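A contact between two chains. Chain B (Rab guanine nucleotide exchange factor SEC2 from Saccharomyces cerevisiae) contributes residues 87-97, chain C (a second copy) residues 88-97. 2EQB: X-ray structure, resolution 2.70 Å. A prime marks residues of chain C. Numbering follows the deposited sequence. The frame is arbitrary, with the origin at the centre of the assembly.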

# COMPACT_ATOMS: atom_id res chain seq x y z
N ARG B 87 26.58 -21.69 28.21
CA ARG B 87 26.97 -21.69 29.63
C ARG B 87 27.01 -23.08 30.29
O ARG B 87 27.90 -23.34 31.10
CB ARG B 87 26.06 -20.78 30.46
CG ARG B 87 26.15 -21.09 31.96
CD ARG B 87 25.65 -19.97 32.87
NE ARG B 87 26.25 -18.66 32.59
CZ ARG B 87 27.50 -18.44 32.20
NH1 ARG B 87 28.35 -19.45 32.01
NH2 ARG B 87 27.92 -17.20 32.01
N LEU B 88 26.04 -23.94 30.00
CA LEU B 88 26.06 -25.29 30.58
C LEU B 88 27.27 -26.00 29.98
O LEU B 88 27.93 -26.78 30.65
CB LEU B 88 24.80 -26.10 30.21
CG LEU B 88 23.58 -26.23 31.13
CD1 LEU B 88 23.56 -25.18 32.24
CD2 LEU B 88 22.34 -26.12 30.25
N THR B 89 27.54 -25.73 28.71
CA THR B 89 28.67 -26.37 28.06
C THR B 89 29.97 -25.83 28.65
O THR B 89 31.04 -26.39 28.41
CB THR B 89 28.67 -26.14 26.54
OG1 THR B 89 27.36 -26.39 26.02
CG2 THR B 89 29.63 -27.09 25.87
N GLU B 90 29.87 -24.75 29.43
CA GLU B 90 31.04 -24.15 30.06
C GLU B 90 31.16 -24.59 31.52
O GLU B 90 32.23 -24.52 32.12
CB GLU B 90 30.95 -22.62 30.00
CG GLU B 90 32.19 -21.90 30.54
CD GLU B 90 33.47 -22.40 29.92
OE1 GLU B 90 33.44 -22.80 28.73
OE2 GLU B 90 34.52 -22.40 30.61
N GLN B 91 30.05 -25.03 32.08
CA GLN B 91 30.03 -25.50 33.46
C GLN B 91 30.64 -26.89 33.47
O GLN B 91 31.57 -27.17 34.23
CB GLN B 91 28.58 -25.51 33.97
CG GLN B 91 27.97 -24.11 34.02
CD GLN B 91 26.66 -24.04 34.77
OE1 GLN B 91 26.19 -22.95 35.11
NE2 GLN B 91 26.07 -25.19 35.05
N LEU B 92 30.11 -27.76 32.61
CA LEU B 92 30.60 -29.12 32.46
C LEU B 92 31.90 -29.06 31.67
O LEU B 92 32.51 -30.09 31.37
CB LEU B 92 29.56 -29.96 31.70
CG LEU B 92 29.99 -31.25 30.99
CD1 LEU B 92 28.83 -32.22 31.00
CD2 LEU B 92 30.45 -30.93 29.57
N ARG B 93 32.31 -27.85 31.33
CA ARG B 93 33.56 -27.68 30.62
C ARG B 93 34.63 -27.79 31.70
O ARG B 93 35.66 -28.44 31.50
CB ARG B 93 33.60 -26.31 29.94
CG ARG B 93 34.75 -26.11 28.97
CD ARG B 93 35.94 -25.46 29.65
NE ARG B 93 37.10 -25.45 28.77
CZ ARG B 93 38.24 -24.81 29.04
NH1 ARG B 93 38.36 -24.13 30.17
NH2 ARG B 93 39.25 -24.86 28.18
N GLU B 94 34.36 -27.18 32.84
CA GLU B 94 35.26 -27.20 33.99
C GLU B 94 35.19 -28.53 34.72
O GLU B 94 36.21 -29.21 34.86
CB GLU B 94 34.92 -26.05 34.94
CG GLU B 94 35.11 -24.68 34.32
CD GLU B 94 34.56 -23.56 35.19
OE1 GLU B 94 34.96 -23.47 36.37
OE2 GLU B 94 33.73 -22.78 34.68
N LYS B 95 34.00 -28.89 35.20
CA LYS B 95 33.80 -30.15 35.92
C LYS B 95 34.65 -31.28 35.33
O LYS B 95 35.40 -31.94 36.05
CB LYS B 95 32.32 -30.56 35.86
CG LYS B 95 31.44 -29.97 36.96
CD LYS B 95 31.64 -30.69 38.28
CE LYS B 95 30.55 -30.33 39.29
NZ LYS B 95 30.69 -31.08 40.56
N ASP B 96 34.51 -31.50 34.03
CA ASP B 96 35.27 -32.53 33.32
C ASP B 96 36.72 -32.51 33.79
O ASP B 96 37.24 -33.51 34.29
CB ASP B 96 35.20 -32.29 31.81
CG ASP B 96 36.10 -33.22 31.02
OD1 ASP B 96 37.34 -33.12 31.15
OD2 ASP B 96 35.56 -34.06 30.26
N THR B 97 37.36 -31.36 33.62
CA THR B 97 38.75 -31.18 34.02
C THR B 97 38.84 -31.02 35.54
O THR B 97 39.32 -31.97 36.21
CB THR B 97 39.35 -29.94 33.33
OG1 THR B 97 39.15 -30.04 31.92
CG2 THR B 97 40.85 -29.84 33.62
OXT THR B 97 38.44 -29.95 36.04
N LEU C 88 23.03 -32.12 29.14
CA LEU C 88 24.12 -31.49 29.90
C LEU C 88 23.76 -31.30 31.36
O LEU C 88 24.48 -31.78 32.24
CB LEU C 88 24.47 -30.12 29.33
CG LEU C 88 24.82 -29.98 27.85
CD1 LEU C 88 25.32 -28.57 27.63
CD2 LEU C 88 25.88 -31.00 27.45
N THR C 89 22.67 -30.58 31.63
CA THR C 89 22.24 -30.33 32.99
C THR C 89 22.36 -31.61 33.78
O THR C 89 22.78 -31.62 34.94
CB THR C 89 20.78 -29.87 33.07
OG1 THR C 89 20.60 -28.66 32.32
CG2 THR C 89 20.39 -29.62 34.52
N GLU C 90 21.99 -32.70 33.11
CA GLU C 90 22.04 -34.03 33.70
C GLU C 90 23.46 -34.59 33.79
O GLU C 90 23.77 -35.34 34.72
CB GLU C 90 21.13 -34.96 32.88
CG GLU C 90 21.57 -36.40 32.78
CD GLU C 90 21.10 -37.02 31.47
OE1 GLU C 90 19.91 -36.86 31.12
OE2 GLU C 90 21.93 -37.67 30.79
N GLN C 91 24.33 -34.23 32.86
CA GLN C 91 25.72 -34.69 32.91
C GLN C 91 26.43 -33.85 33.98
O GLN C 91 27.59 -34.10 34.30
CB GLN C 91 26.44 -34.49 31.57
CG GLN C 91 25.79 -35.17 30.38
CD GLN C 91 26.36 -34.68 29.06
OE1 GLN C 91 27.53 -34.90 28.76
NE2 GLN C 91 25.54 -33.99 28.28
N LEU C 92 25.72 -32.86 34.51
CA LEU C 92 26.27 -31.99 35.55
C LEU C 92 25.94 -32.50 36.94
O LEU C 92 26.06 -31.78 37.93
CB LEU C 92 25.73 -30.57 35.42
CG LEU C 92 26.34 -29.67 34.35
CD1 LEU C 92 26.19 -28.24 34.83
CD2 LEU C 92 27.81 -29.98 34.15
N ARG C 93 25.49 -33.75 37.00
CA ARG C 93 25.17 -34.40 38.26
C ARG C 93 26.06 -35.63 38.25
O ARG C 93 26.52 -36.09 39.29
CB ARG C 93 23.70 -34.81 38.31
CG ARG C 93 22.74 -33.65 38.21
CD ARG C 93 21.37 -34.15 37.80
NE ARG C 93 20.43 -33.05 37.61
CZ ARG C 93 19.34 -33.15 36.86
NH1 ARG C 93 19.07 -34.28 36.22
NH2 ARG C 93 18.52 -32.11 36.74
N GLU C 94 26.29 -36.13 37.04
CA GLU C 94 27.15 -37.29 36.81
C GLU C 94 28.59 -36.81 36.94
O GLU C 94 29.54 -37.52 36.59
CB GLU C 94 26.88 -37.88 35.42
CG GLU C 94 25.58 -38.70 35.33
CD GLU C 94 25.06 -38.89 33.90
OE1 GLU C 94 25.87 -39.21 33.00
OE2 GLU C 94 23.84 -38.73 33.68
N LYS C 95 28.74 -35.58 37.43
CA LYS C 95 30.04 -34.95 37.65
C LYS C 95 30.06 -34.39 39.08
O LYS C 95 31.06 -33.84 39.53
CB LYS C 95 30.29 -33.83 36.64
CG LYS C 95 30.65 -34.34 35.24
CD LYS C 95 31.88 -35.23 35.28
CE LYS C 95 32.25 -35.77 33.90
NZ LYS C 95 32.68 -34.69 32.96
N ASP C 96 28.93 -34.53 39.76
CA ASP C 96 28.79 -34.10 41.15
C ASP C 96 28.56 -35.38 41.94
O ASP C 96 28.71 -35.41 43.16
CB ASP C 96 27.59 -33.17 41.31
CG ASP C 96 27.26 -32.89 42.77
OD1 ASP C 96 26.75 -33.81 43.45
OD2 ASP C 96 27.53 -31.76 43.24
N THR C 97 28.18 -36.42 41.22
CA THR C 97 27.93 -37.73 41.81
C THR C 97 29.23 -38.54 41.74
O THR C 97 29.21 -39.70 41.28
CB THR C 97 26.79 -38.46 41.04
OG1 THR C 97 26.32 -39.57 41.82
CG2 THR C 97 27.27 -38.96 39.68
OXT THR C 97 30.27 -37.99 42.16

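Where two copies of one chain meet in register, the residues along the facing side tend to meet their own counterparts, and the C-terminal ends of the SEC2 chains illustrate both the rule and its limits. The one hydrogen bond across the contact runs from Lys95 NZ to Lys95′ O, at 3.0 Å. The ammonium group of Lys95 reaches a backbone carbonyl beyond the last helical residues of chain C. Lys95′ turns the other way, to Asp96, where its NZ and Asp96 OD2 form a long salt bridge of 4.0 Å. The reciprocal pair is looser still: Lys95 NZ and Asp96′ OD2 are 4.2 Å apart, opposite charges near each other but beyond a salt bridge. The two halves are thus alike in sequence but not in bonding, and the lysine side chains differ too, with chi4 t in Lys95 and p in Lys95′. Their aliphatic portions also pack, Lys95 CD lying 3.8 Å from Lys95′ CB.

Three residues earlier, the contact becomes mainly apolar. Leu92 CB approaches Leu92′ CD2 to 3.0 Å, closer than carbon atoms normally pack, so the figure deserves caution; the Leu92 and Leu92′ CA atoms are 6.0 Å apart. Leu92′ is the first residue after its helix to leave helical phi/psi, and although its CA-to-CB bond points sideways, the end of its side chain comes nearer to chain B. Leu92 CD1 also lies 3.3 Å from Gln91′ CB, so the glutamine contributes an aliphatic carbon to the packing.

Four residues earlier again, Leu88 and Leu88′ repeat the like-to-like pairing, with Leu88 CB 3.6 Å from Leu88′ CD1. Threonines border this pair: Thr89 OG1 lies 3.4 Å from Leu88′ CD1, and Leu88 CD2 3.7 Å from Thr89′ OG1. The stretches bury 608 Å² between them, both sides summed.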